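Dihydrodipicolinate reductase N-terminus domain-containing protein (Mycobacterium smegmatis, PDB 6IAQ) probably catalyses the NADP(H)-dependent reductive amination of ketones to amines, and the reverse oxidation, as a native amine dehydrogenase. Local coordinates at residues G16-I21 and P301-T306; I77-V82 and T308-R313; I21-L26 and V31-A36; A10-V15 and Q46-L51. All coordinates share one frame; numbering follows the deposited sequence.

Contact 1: G16-I21 and P301-T306; sequences GAMNSI and PTQTTT. With NAP (NADP nicotinamide-adenine-dinucleotide phosphate), chain F.
Helices 17-21 and 302-306, which meet through Met18, Ile21, Gln303 and Thr306, approach to 10.1 Å between their segment axes, with N-to-C directions 62° apart. Met18 is bent at both chi2 and chi3. Its CE lies 3.9 Å from Gln303 CG; its SD is 4.1 Å from Thr306 CG2, the methionine and threonine side chains crossing at about a right angle. Gln303 sends CG opposite its own N (chi1 -172°) and then runs out across Ile21, OE1 resting 3.8 Å from CD1 of Ile21; its NE2 is bonded to Asp172 O. No hydrogen bond spans the two helices; segment 16-21 instead bonds NADP through its backbone. Ala17 N and Met18 N each donate an almost straight bond, to O1A and O2N, a non-bridging oxygen on each phosphorus of the diphosphate. Thr306 OG1 bonds Thr302 O at 2.9 Å from above its carbonyl plane. This is consistent with a fixed rotation of Thr306, whose CG2 lies 3.2 Å from C4N of NADP, a close contact. The N-terminus of helix 17-28 thus probably steadies the diphosphate electrostatically, while the Thr306 methyl borders C4N, the hydride-transfer carbon of nicotinamide coenzymes, and Met18 SD lies beside C5N.

Contact 2: I77-V82 and T308-R313; sequences IAVIAV and TQMVNR. With NAP (NADP nicotinamide-adenine-dinucleotide phosphate), chain F.
Val79, whose side chain packs on Met310, has a carbonyl oxygen gripped by two donors, Tyr13 N and Asn19 ND2. The first bond belongs to the sheet; the second ties the strand to helix 17-28. The contact with 308-313 itself is apolar and carried almost wholly by one methionine. Met310 leaves its helix with CG opposite the backbone N (chi1 -179°), stays extended to SD and then turns at chi3 (65°), folding its methyl back over the valine. Met310 CE thereby sits 3.5 Å from Val79 CG1, the two side chains meeting at a slant, and Met310 SD is 3.9 Å from Val79 CG1. The thioether also borders the backbone, with Met310 SD 3.8 Å from Ile80 O. Val22 of helix 17-28 packs on both Val79 and Met310, and at the other end of 308-313 Asn312 ND2 bonds Gly154 O and Ala156 O of the second subunit. Past the strand the chain reaches the coenzyme: Val82 CB is 3.4 Å from O4B of NADP, and Ala81 O is 3.6 Å from C4B. A buried strand whose C-terminal end runs into the adenosine ribose, flanked by helices on both faces, 17-28 and 302-312 on one and 86-98 on the other, is characteristic of the Rossmann fold; here a helix from the C-terminal part of the chain shares in that cover.

Contact 3: I21-L26 and V31-A36; sequences IVAGML and VQIVGA
The flat group joining Leu26 to Val31 is the Leu26 carbonyl, approached from above its plane: Val31 N stands 35° out of that plane and donates to Leu26 O at 3.0 Å, with an N-H...O angle of 151°. Val31 CB crowds the same oxygen, 3.4 Å from Leu26 O, so one residue brings both its N-H and its side chain to the end of the helix. The bond takes up a carbonyl oxygen close to the helix C-terminus and closes the short turn into strand 32-37. Beyond it the contact is apolar. Leu26 CB lies 4.1 Å from Val31 CB, and the leucine extends onward to the next inward-facing strand residue, Leu26 CD1 standing 4.3 Å from Ile33 CG1. Ile33 sets CG1 beside its own N and opposite its carbonyl carbon (chi1 -59°), with the chain extended to CD1. That methyl group ends one helical turn earlier, at Ala23, 4.3 Å from Ala23 CB and 3.8 Å from Ala23 O. Val31 and Ile33, alternate residues of the chain, thus turn the same way and meet a single stripe of helix, Ala23 and Leu26. This is the second half of a beta-alpha-beta crossover, strand 9-13, helix 17-28, strand 32-37. Ile33 also packs on Val12 of the neighbouring parallel strand and on Leu48 of helix 48-51, while Val22 turns to helix 302-312.

Contact 4: A10-V15 and Q46-L51; sequences AVVYGV and QDLGDL. With NAP (NADP nicotinamide-adenine-dinucleotide phosphate), chain F.
Val15 and Leu48 form the tight part of this contact, Val15 CG1 lying 3.7 Å from Leu48 CD1 as the two side chains slant past each other. The other branch of the leucine serves the strand: Leu48 CD2 meets Val12 CG1 at 4.0 Å, tip to tip. Leu48 holds CG opposite its N (chi1 -176°), which, together with chi2 (63°), points one methyl to Val12 of the strand and the other to Val15 in the turn. Leu51, a turn later, adds a smaller, partly exposed contact, its CD2 lying 4.0 Å from the same Val15 CG1. The far side of the short helix is polar and more open. There Asp47 takes the N-cap position, OD2 accepting weak bonds from Gly49 N at 2.9 Å and Asp50 N at 3.4 Å, and Asp50 itself is exposed. Asp47 OD2 also receives Leu58 N and OD1 receives Val60 N, which anchors the cap to the following loop. The backbone of 14-15 and the Tyr13 ring face the coenzyme. Val15 N donates to O3B of NADP at 3.2 Å; Gly14, with positive phi (89°), passes beside the adenine, its CA 3.9 Å from N3A; and the Tyr13 ring turns an edge to the adenine, its CE1 3.8 Å from C2A, with N1A in the ring plane. The contact thus lies where strand 9-13 enters the glycine-rich turn of the Rossmann fold, with helix 48-51 lying against Val12 and Val15 and also touching Ile33 of strand 32-37.

Asn19 joins three of the contacts: besides its bond to the strand of contact 2, its ND2 lies 2.8 Å from Gly14 O of contact 4, probably bracing the glycine-rich turn beside NADP. Contacts 1, 2 and 4 all touch the coenzyme, contact 1 at the diphosphate and nicotinamide, contacts 2 and 4 at the adenosine. Contact 3 stands back, the Ala23 side chain lying about 11 Å from NADP, yet it shares Ile21 with contact 1. Its strand is hydrogen-bonded to that of contact 4, Ala10 N to Gln32 O at 2.8 Å, and their centres are about 7 Å apart. Val22 links contact 3 to contact 2, Val22 CG1 lying 3.6 Å from Val79 CG1.

Contact 1: G16-I21 and P301-T306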
# COMPACT_ATOMS: atom_id res chain seq x y z
N GLY A 16 13.53 -26.10 -2.23
CA GLY A 16 14.76 -25.40 -2.62
C GLY A 16 15.02 -24.23 -1.72
O GLY A 16 14.58 -24.26 -0.54
N ALA A 17 15.71 -23.22 -2.23
CA ALA A 17 16.12 -22.05 -1.40
C ALA A 17 14.87 -21.41 -0.77
O ALA A 17 14.87 -21.12 0.46
CB ALA A 17 16.89 -21.07 -2.24
N MET A 18 13.82 -21.17 -1.56
CA MET A 18 12.63 -20.42 -1.06
C MET A 18 11.76 -21.33 -0.17
O MET A 18 11.45 -20.91 0.96
CB MET A 18 11.80 -19.80 -2.19
CG MET A 18 12.56 -18.67 -2.94
SD MET A 18 13.20 -17.38 -1.86
CE MET A 18 14.86 -17.93 -1.49
N ASN A 19 11.42 -22.54 -0.60
CA ASN A 19 10.51 -23.40 0.21
C ASN A 19 11.19 -23.83 1.50
O ASN A 19 10.46 -24.10 2.47
CB ASN A 19 9.88 -24.55 -0.57
CG ASN A 19 8.50 -24.19 -1.05
OD1 ASN A 19 7.97 -23.14 -0.68
ND2 ASN A 19 7.90 -25.04 -1.88
N SER A 20 12.52 -23.83 1.58
CA SER A 20 13.21 -24.10 2.86
C SER A 20 12.83 -23.01 3.86
O SER A 20 12.51 -23.35 5.00
CB SER A 20 14.70 -24.23 2.69
OG SER A 20 14.99 -25.34 1.83
N ILE A 21 12.82 -21.75 3.44
CA ILE A 21 12.45 -20.60 4.33
C ILE A 21 10.95 -20.70 4.63
O ILE A 21 10.54 -20.54 5.80
CB ILE A 21 12.83 -19.25 3.68
CG1 ILE A 21 14.33 -19.18 3.38
CG2 ILE A 21 12.38 -18.10 4.55
CD1 ILE A 21 14.74 -18.02 2.48
N PRO A 301 14.13 -6.10 1.75
CA PRO A 301 14.40 -7.53 1.97
C PRO A 301 13.64 -8.45 1.01
O PRO A 301 12.66 -9.06 1.41
CB PRO A 301 13.95 -7.74 3.42
CG PRO A 301 12.84 -6.72 3.60
CD PRO A 301 13.31 -5.51 2.82
N THR A 302 14.10 -8.50 -0.25
CA THR A 302 13.40 -9.24 -1.34
C THR A 302 13.25 -10.72 -0.95
O THR A 302 12.18 -11.25 -1.06
CB THR A 302 14.17 -9.08 -2.66
OG1 THR A 302 14.44 -7.69 -2.85
CG2 THR A 302 13.42 -9.66 -3.86
N GLN A 303 14.32 -11.36 -0.52
CA GLN A 303 14.32 -12.80 -0.19
C GLN A 303 13.28 -13.08 0.90
O GLN A 303 12.47 -13.97 0.74
CB GLN A 303 15.72 -13.23 0.25
CG GLN A 303 15.85 -14.74 0.43
CD GLN A 303 16.99 -15.10 1.34
OE1 GLN A 303 16.93 -14.87 2.54
NE2 GLN A 303 18.04 -15.67 0.78
N THR A 304 13.32 -12.37 2.01
CA THR A 304 12.42 -12.69 3.14
C THR A 304 10.98 -12.42 2.70
O THR A 304 10.13 -13.29 3.01
CB THR A 304 12.78 -11.94 4.42
OG1 THR A 304 14.16 -12.14 4.70
CG2 THR A 304 11.95 -12.39 5.60
N THR A 305 10.69 -11.29 2.05
CA THR A 305 9.29 -10.88 1.74
C THR A 305 8.77 -11.69 0.54
O THR A 305 7.53 -11.74 0.35
CB THR A 305 9.14 -9.37 1.54
OG1 THR A 305 9.92 -8.95 0.42
CG2 THR A 305 9.52 -8.57 2.78
N THR A 306 9.62 -12.34 -0.24
CA THR A 306 9.13 -13.36 -1.20
C THR A 306 8.34 -14.41 -0.40
O THR A 306 7.19 -14.75 -0.76
CB THR A 306 10.29 -14.02 -1.95
OG1 THR A 306 10.88 -13.10 -2.85
CG2 THR A 306 9.85 -15.26 -2.70
PA NAP F . 15.74 -23.54 -6.24
O1A NAP F . 16.48 -23.44 -4.98
O2A NAP F . 16.39 -23.98 -7.58
O5B NAP F . 14.46 -24.51 -5.93
C5B NAP F . 13.67 -25.09 -6.97
C4B NAP F . 13.11 -26.41 -6.45
O4B NAP F . 12.24 -27.02 -7.40
C3B NAP F . 14.18 -27.48 -6.09
O3B NAP F . 13.84 -27.90 -4.75
C2B NAP F . 13.97 -28.65 -7.05
O2B NAP F . 14.11 -29.95 -6.44
C1B NAP F . 12.50 -28.46 -7.31
N9A NAP F . 11.95 -29.04 -8.53
C8A NAP F . 12.28 -28.81 -9.82
N7A NAP F . 11.44 -29.49 -10.60
C5A NAP F . 10.52 -30.09 -9.80
C6A NAP F . 9.32 -30.95 -9.95
N6A NAP F . 8.90 -31.32 -11.15
N1A NAP F . 8.68 -31.35 -8.85
C2A NAP F . 9.05 -30.99 -7.60
N3A NAP F . 10.13 -30.21 -7.36
C4A NAP F . 10.87 -29.79 -8.43
O3 NAP F . 15.02 -22.12 -6.62
PN NAP F . 14.30 -21.08 -5.54
O1N NAP F . 15.18 -19.92 -5.19
O2N NAP F . 13.67 -21.83 -4.43
O5D NAP F . 13.23 -20.61 -6.63
C5D NAP F . 12.15 -21.40 -7.15
C4D NAP F . 11.27 -20.68 -8.13
O4D NAP F . 10.60 -19.59 -7.41
C3D NAP F . 12.06 -20.13 -9.28
O3D NAP F . 11.41 -20.30 -10.52
C2D NAP F . 12.17 -18.63 -8.93
O2D NAP F . 12.37 -17.87 -10.13
C1D NAP F . 10.83 -18.40 -8.18
N1N NAP F . 10.90 -17.25 -7.27
C2N NAP F . 9.95 -16.34 -7.36
C3N NAP F . 10.02 -15.20 -6.57
C7N NAP F . 8.92 -14.16 -6.60
O7N NAP F . 9.15 -13.12 -5.98
N7N NAP F . 7.75 -14.38 -7.23
C4N NAP F . 11.08 -15.05 -5.68
C5N NAP F . 12.07 -16.03 -5.60
C6N NAP F . 11.94 -17.12 -6.42
P2B NAP F . 15.49 -30.45 -5.82
O1X NAP F . 15.80 -29.63 -4.60
O2X NAP F . 15.18 -31.85 -5.30
O3X NAP F . 16.38 -30.31 -7.07

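Contact 2: I77-V82 and T308-R313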
# COMPACT_ATOMS: atom_id res chain seq x y z
N ILE A 77 -3.81 -26.87 0.86
CA ILE A 77 -2.96 -25.93 0.08
C ILE A 77 -1.64 -26.63 -0.31
O ILE A 77 -0.99 -27.28 0.57
CB ILE A 77 -2.70 -24.61 0.86
CG1 ILE A 77 -2.04 -23.53 -0.01
CG2 ILE A 77 -1.90 -24.88 2.11
CD1 ILE A 77 -2.97 -22.78 -0.88
N ALA A 78 -1.27 -26.45 -1.57
CA ALA A 78 0.08 -26.74 -2.10
C ALA A 78 0.83 -25.40 -2.20
O ALA A 78 0.29 -24.46 -2.79
CB ALA A 78 -0.02 -27.39 -3.45
N VAL A 79 2.01 -25.34 -1.60
CA VAL A 79 2.87 -24.13 -1.51
C VAL A 79 4.06 -24.36 -2.46
O VAL A 79 4.88 -25.20 -2.15
CB VAL A 79 3.29 -23.90 -0.06
CG1 VAL A 79 4.10 -22.64 0.08
CG2 VAL A 79 2.07 -23.86 0.87
N ILE A 80 4.03 -23.76 -3.64
CA ILE A 80 4.89 -24.14 -4.78
C ILE A 80 6.03 -23.12 -4.93
O ILE A 80 5.76 -21.92 -5.16
CB ILE A 80 4.09 -24.26 -6.07
CG1 ILE A 80 2.87 -25.18 -5.89
CG2 ILE A 80 5.00 -24.76 -7.20
CD1 ILE A 80 1.98 -25.24 -7.11
N ALA A 81 7.26 -23.61 -4.86
CA ALA A 81 8.46 -22.82 -5.21
C ALA A 81 9.35 -23.71 -6.10
O ALA A 81 10.34 -24.29 -5.55
CB ALA A 81 9.15 -22.37 -3.97
N VAL A 82 8.99 -23.83 -7.38
CA VAL A 82 9.79 -24.73 -8.27
C VAL A 82 10.26 -23.98 -9.52
O VAL A 82 11.47 -24.05 -9.73
CB VAL A 82 9.17 -26.12 -8.57
CG1 VAL A 82 8.09 -26.53 -7.59
CG2 VAL A 82 8.79 -26.35 -10.02
N THR A 308 7.41 -14.48 3.07
CA THR A 308 6.35 -13.96 3.98
C THR A 308 5.09 -13.68 3.17
O THR A 308 4.01 -13.97 3.67
CB THR A 308 6.73 -12.68 4.72
OG1 THR A 308 6.98 -11.64 3.76
CG2 THR A 308 7.89 -12.93 5.65
N GLN A 309 5.21 -13.16 1.95
CA GLN A 309 4.00 -12.82 1.17
C GLN A 309 3.27 -14.09 0.75
O GLN A 309 2.04 -14.13 0.92
CB GLN A 309 4.35 -11.87 0.04
CG GLN A 309 4.66 -10.47 0.58
CD GLN A 309 4.98 -9.54 -0.55
OE1 GLN A 309 4.10 -8.93 -1.14
NE2 GLN A 309 6.25 -9.44 -0.87
N MET A 310 3.98 -15.11 0.26
CA MET A 310 3.32 -16.39 -0.12
C MET A 310 2.65 -16.98 1.12
O MET A 310 1.53 -17.43 1.02
CB MET A 310 4.29 -17.41 -0.74
CG MET A 310 3.58 -18.69 -1.13
SD MET A 310 4.44 -19.66 -2.42
CE MET A 310 5.89 -20.05 -1.45
N VAL A 311 3.33 -17.00 2.25
CA VAL A 311 2.78 -17.58 3.51
C VAL A 311 1.53 -16.80 3.93
O VAL A 311 0.47 -17.44 4.13
CB VAL A 311 3.84 -17.65 4.61
CG1 VAL A 311 3.25 -18.00 5.97
CG2 VAL A 311 4.93 -18.64 4.23
N ASN A 312 1.63 -15.47 4.00
CA ASN A 312 0.55 -14.59 4.54
C ASN A 312 -0.61 -14.63 3.54
O ASN A 312 -1.75 -14.31 3.97
CB ASN A 312 1.06 -13.18 4.86
CG ASN A 312 2.09 -13.14 5.98
OD1 ASN A 312 2.24 -14.10 6.73
ND2 ASN A 312 2.81 -12.03 6.09
N ARG A 313 -0.39 -15.06 2.30
CA ARG A 313 -1.48 -15.22 1.30
C ARG A 313 -2.28 -16.52 1.49
O ARG A 313 -3.38 -16.63 0.93
CB ARG A 313 -0.95 -15.18 -0.14
CG ARG A 313 -0.73 -13.80 -0.74
CD ARG A 313 -1.95 -12.92 -0.64
NE ARG A 313 -1.81 -11.65 -1.34
CZ ARG A 313 -2.68 -10.64 -1.24
NH1 ARG A 313 -3.77 -10.73 -0.46
NH2 ARG A 313 -2.45 -9.54 -1.92
PA NAP F . 15.74 -23.54 -6.24
O1A NAP F . 16.48 -23.44 -4.98
O2A NAP F . 16.39 -23.98 -7.58
O5B NAP F . 14.46 -24.51 -5.93
C5B NAP F . 13.67 -25.09 -6.97
C4B NAP F . 13.11 -26.41 -6.45
O4B NAP F . 12.24 -27.02 -7.40
C3B NAP F . 14.18 -27.48 -6.09
O3B NAP F . 13.84 -27.90 -4.75
C2B NAP F . 13.97 -28.65 -7.05
O2B NAP F . 14.11 -29.95 -6.44
C1B NAP F . 12.50 -28.46 -7.31
N9A NAP F . 11.95 -29.04 -8.53
C8A NAP F . 12.28 -28.81 -9.82
N7A NAP F . 11.44 -29.49 -10.60
C5A NAP F . 10.52 -30.09 -9.80
C6A NAP F . 9.32 -30.95 -9.95
N6A NAP F . 8.90 -31.32 -11.15
N1A NAP F . 8.68 -31.35 -8.85
C2A NAP F . 9.05 -30.99 -7.60
N3A NAP F . 10.13 -30.21 -7.36
C4A NAP F . 10.87 -29.79 -8.43
O3 NAP F . 15.02 -22.12 -6.62
PN NAP F . 14.30 -21.08 -5.54
O1N NAP F . 15.18 -19.92 -5.19
O2N NAP F . 13.67 -21.83 -4.43
O5D NAP F . 13.23 -20.61 -6.63
C5D NAP F . 12.15 -21.40 -7.15
C4D NAP F . 11.27 -20.68 -8.13
O4D NAP F . 10.60 -19.59 -7.41
C3D NAP F . 12.06 -20.13 -9.28
O3D NAP F . 11.41 -20.30 -10.52
C2D NAP F . 12.17 -18.63 -8.93
O2D NAP F . 12.37 -17.87 -10.13
C1D NAP F . 10.83 -18.40 -8.18
N1N NAP F . 10.90 -17.25 -7.27
C2N NAP F . 9.95 -16.34 -7.36
C3N NAP F . 10.02 -15.20 -6.57
C7N NAP F . 8.92 -14.16 -6.60
O7N NAP F . 9.15 -13.12 -5.98
N7N NAP F . 7.75 -14.38 -7.23
C4N NAP F . 11.08 -15.05 -5.68
C5N NAP F . 12.07 -16.03 -5.60
C6N NAP F . 11.94 -17.12 -6.42
P2B NAP F . 15.49 -30.45 -5.82
O1X NAP F . 15.80 -29.63 -4.60
O2X NAP F . 15.18 -31.85 -5.30
O3X NAP F . 16.38 -30.31 -7.07

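Contact 3: I21-L26 and V31-A36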
# COMPACT_ATOMS: atom_id res chain seq x y z
N ILE A 21 12.82 -21.75 3.44
CA ILE A 21 12.45 -20.60 4.33
C ILE A 21 10.95 -20.70 4.63
O ILE A 21 10.54 -20.54 5.80
CB ILE A 21 12.83 -19.25 3.68
CG1 ILE A 21 14.33 -19.18 3.38
CG2 ILE A 21 12.38 -18.10 4.55
CD1 ILE A 21 14.74 -18.02 2.48
N VAL A 22 10.16 -20.92 3.60
CA VAL A 22 8.68 -20.97 3.70
C VAL A 22 8.27 -22.04 4.71
O VAL A 22 7.37 -21.76 5.54
CB VAL A 22 8.07 -21.21 2.32
CG1 VAL A 22 6.61 -21.62 2.44
CG2 VAL A 22 8.23 -19.98 1.43
N ALA A 23 8.90 -23.22 4.65
CA ALA A 23 8.54 -24.37 5.51
C ALA A 23 8.61 -23.94 6.98
O ALA A 23 7.63 -24.17 7.71
CB ALA A 23 9.43 -25.55 5.20
N GLY A 24 9.69 -23.28 7.39
CA GLY A 24 9.91 -22.80 8.76
C GLY A 24 8.85 -21.79 9.17
O GLY A 24 8.38 -21.85 10.33
N MET A 25 8.46 -20.89 8.25
CA MET A 25 7.41 -19.88 8.51
C MET A 25 6.06 -20.61 8.65
O MET A 25 5.28 -20.21 9.51
CB MET A 25 7.31 -18.84 7.40
CG MET A 25 8.51 -17.92 7.31
SD MET A 25 8.44 -16.88 5.83
CE MET A 25 9.91 -15.91 6.11
N LEU A 26 5.77 -21.62 7.83
CA LEU A 26 4.49 -22.39 7.92
C LEU A 26 4.39 -22.97 9.34
O LEU A 26 3.35 -22.81 10.00
CB LEU A 26 4.44 -23.51 6.88
CG LEU A 26 4.32 -23.10 5.42
CD1 LEU A 26 4.43 -24.31 4.51
CD2 LEU A 26 3.03 -22.36 5.15
N VAL A 31 0.81 -24.13 10.90
CA VAL A 31 0.31 -24.94 9.76
C VAL A 31 0.84 -26.38 9.93
O VAL A 31 1.96 -26.56 10.42
CB VAL A 31 0.72 -24.33 8.40
CG1 VAL A 31 0.43 -25.26 7.24
CG2 VAL A 31 0.03 -23.00 8.17
N GLN A 32 0.02 -27.35 9.55
CA GLN A 32 0.41 -28.78 9.55
C GLN A 32 1.00 -29.10 8.17
O GLN A 32 0.26 -29.07 7.16
CB GLN A 32 -0.78 -29.67 9.87
CG GLN A 32 -1.31 -29.48 11.28
CD GLN A 32 -2.62 -30.18 11.49
OE1 GLN A 32 -3.65 -29.56 11.76
NE2 GLN A 32 -2.60 -31.49 11.32
N ILE A 33 2.30 -29.38 8.11
CA ILE A 33 2.91 -29.87 6.84
C ILE A 33 2.65 -31.37 6.79
O ILE A 33 3.15 -32.08 7.68
CB ILE A 33 4.40 -29.50 6.74
CG1 ILE A 33 4.62 -27.98 6.80
CG2 ILE A 33 5.01 -30.11 5.48
CD1 ILE A 33 6.08 -27.57 6.93
N VAL A 34 1.94 -31.84 5.77
CA VAL A 34 1.54 -33.27 5.64
C VAL A 34 2.26 -33.91 4.46
O VAL A 34 2.14 -35.15 4.30
CB VAL A 34 0.02 -33.41 5.54
CG1 VAL A 34 -0.63 -32.81 6.77
CG2 VAL A 34 -0.55 -32.83 4.25
N GLY A 35 3.00 -33.14 3.65
CA GLY A 35 3.69 -33.71 2.48
C GLY A 35 4.72 -32.76 1.90
O GLY A 35 4.68 -31.56 2.23
N ALA A 36 5.63 -33.29 1.08
CA ALA A 36 6.76 -32.53 0.51
C ALA A 36 7.24 -33.23 -0.76
O ALA A 36 7.40 -34.48 -0.75
CB ALA A 36 7.85 -32.37 1.55

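Contact 4: A10-V15 and Q46-L51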
# COMPACT_ATOMS: atom_id res chain seq x y z
N ALA A 10 -0.88 -28.50 4.70
CA ALA A 10 -0.12 -28.00 3.52
C ALA A 10 0.85 -29.06 2.98
O ALA A 10 1.41 -29.81 3.80
CB ALA A 10 0.62 -26.74 3.92
N VAL A 11 1.04 -29.08 1.67
CA VAL A 11 2.14 -29.81 0.98
C VAL A 11 3.14 -28.77 0.46
O VAL A 11 2.72 -27.81 -0.22
CB VAL A 11 1.59 -30.71 -0.14
CG1 VAL A 11 2.68 -31.12 -1.15
CG2 VAL A 11 0.95 -31.96 0.45
N VAL A 12 4.42 -28.92 0.81
CA VAL A 12 5.48 -28.00 0.30
C VAL A 12 6.01 -28.63 -0.99
O VAL A 12 6.54 -29.76 -0.97
CB VAL A 12 6.54 -27.56 1.34
CG1 VAL A 12 6.18 -27.95 2.78
CG2 VAL A 12 7.95 -27.97 1.01
N TYR A 13 5.68 -27.98 -2.11
CA TYR A 13 5.92 -28.43 -3.48
C TYR A 13 7.21 -27.76 -3.97
O TYR A 13 7.19 -26.54 -4.32
CB TYR A 13 4.68 -28.11 -4.31
CG TYR A 13 4.46 -28.94 -5.55
CD1 TYR A 13 5.52 -29.47 -6.27
CD2 TYR A 13 3.18 -29.16 -6.02
CE1 TYR A 13 5.31 -30.17 -7.45
CE2 TYR A 13 2.95 -29.88 -7.17
CZ TYR A 13 4.02 -30.40 -7.88
OH TYR A 13 3.81 -31.10 -9.03
N GLY A 14 8.30 -28.54 -4.00
CA GLY A 14 9.68 -28.06 -4.16
C GLY A 14 10.25 -27.77 -2.79
O GLY A 14 9.50 -27.32 -1.91
N VAL A 15 11.53 -28.06 -2.60
CA VAL A 15 12.22 -27.93 -1.29
C VAL A 15 13.56 -27.25 -1.55
O VAL A 15 14.59 -27.77 -1.10
CB VAL A 15 12.37 -29.28 -0.58
CG1 VAL A 15 12.73 -29.05 0.87
CG2 VAL A 15 11.10 -30.10 -0.66
N GLN A 46 13.96 -38.82 2.54
CA GLN A 46 14.42 -38.11 3.75
C GLN A 46 13.22 -37.46 4.44
O GLN A 46 12.20 -37.16 3.75
CB GLN A 46 15.46 -37.04 3.43
CG GLN A 46 16.81 -37.58 2.96
CD GLN A 46 17.81 -36.44 2.90
OE1 GLN A 46 18.01 -35.71 3.87
NE2 GLN A 46 18.45 -36.27 1.75
N ASP A 47 13.31 -37.29 5.76
CA ASP A 47 12.34 -36.52 6.55
C ASP A 47 12.56 -35.03 6.24
O ASP A 47 13.72 -34.59 6.26
CB ASP A 47 12.46 -36.79 8.05
CG ASP A 47 11.45 -36.01 8.86
OD1 ASP A 47 10.31 -36.51 9.01
OD2 ASP A 47 11.80 -34.88 9.32
N LEU A 48 11.48 -34.28 5.99
CA LEU A 48 11.57 -32.85 5.63
C LEU A 48 12.32 -32.07 6.71
O LEU A 48 13.19 -31.24 6.34
CB LEU A 48 10.17 -32.29 5.41
CG LEU A 48 10.14 -30.84 4.92
CD1 LEU A 48 10.79 -30.73 3.56
CD2 LEU A 48 8.73 -30.31 4.86
N GLY A 49 12.03 -32.32 7.98
CA GLY A 49 12.69 -31.67 9.13
C GLY A 49 14.20 -31.84 9.09
O GLY A 49 14.92 -30.87 9.36
N ASP A 50 14.67 -33.05 8.77
CA ASP A 50 16.12 -33.36 8.65
C ASP A 50 16.69 -32.60 7.45
O ASP A 50 17.75 -31.99 7.57
CB ASP A 50 16.39 -34.85 8.47
CG ASP A 50 16.07 -35.68 9.71
OD1 ASP A 50 16.12 -35.12 10.84
OD2 ASP A 50 15.76 -36.87 9.54
N LEU A 51 15.97 -32.65 6.33
CA LEU A 51 16.41 -32.06 5.04
C LEU A 51 16.57 -30.55 5.20
O LEU A 51 17.45 -29.99 4.55
CB LEU A 51 15.40 -32.45 3.97
CG LEU A 51 15.76 -32.03 2.55
CD1 LEU A 51 17.15 -32.56 2.18
CD2 LEU A 51 14.69 -32.52 1.58
PA NAP F . 15.74 -23.54 -6.24
O1A NAP F . 16.48 -23.44 -4.98
O2A NAP F . 16.39 -23.98 -7.58
O5B NAP F . 14.46 -24.51 -5.93
C5B NAP F . 13.67 -25.09 -6.97
C4B NAP F . 13.11 -26.41 -6.45
O4B NAP F . 12.24 -27.02 -7.40
C3B NAP F . 14.18 -27.48 -6.09
O3B NAP F . 13.84 -27.90 -4.75
C2B NAP F . 13.97 -28.65 -7.05
O2B NAP F . 14.11 -29.95 -6.44
C1B NAP F . 12.50 -28.46 -7.31
N9A NAP F . 11.95 -29.04 -8.53
C8A NAP F . 12.28 -28.81 -9.82
N7A NAP F . 11.44 -29.49 -10.60
C5A NAP F . 10.52 -30.09 -9.80
C6A NAP F . 9.32 -30.95 -9.95
N6A NAP F . 8.90 -31.32 -11.15
N1A NAP F . 8.68 -31.35 -8.85
C2A NAP F . 9.05 -30.99 -7.60
N3A NAP F . 10.13 -30.21 -7.36
C4A NAP F . 10.87 -29.79 -8.43
O3 NAP F . 15.02 -22.12 -6.62
PN NAP F . 14.30 -21.08 -5.54
O1N NAP F . 15.18 -19.92 -5.19
O2N NAP F . 13.67 -21.83 -4.43
O5D NAP F . 13.23 -20.61 -6.63
C5D NAP F . 12.15 -21.40 -7.15
C4D NAP F . 11.27 -20.68 -8.13
O4D NAP F . 10.60 -19.59 -7.41
C3D NAP F . 12.06 -20.13 -9.28
O3D NAP F . 11.41 -20.30 -10.52
C2D NAP F . 12.17 -18.63 -8.93
O2D NAP F . 12.37 -17.87 -10.13
C1D NAP F . 10.83 -18.40 -8.18
N1N NAP F . 10.90 -17.25 -7.27
C2N NAP F . 9.95 -16.34 -7.36
C3N NAP F . 10.02 -15.20 -6.57
C7N NAP F . 8.92 -14.16 -6.60
O7N NAP F . 9.15 -13.12 -5.98
N7N NAP F . 7.75 -14.38 -7.23
C4N NAP F . 11.08 -15.05 -5.68
C5N NAP F . 12.07 -16.03 -5.60
C6N NAP F . 11.94 -17.12 -6.42
P2B NAP F . 15.49 -30.45 -5.82
O1X NAP F . 15.80 -29.63 -4.60
O2X NAP F . 15.18 -31.85 -5.30
O3X NAP F . 16.38 -30.31 -7.07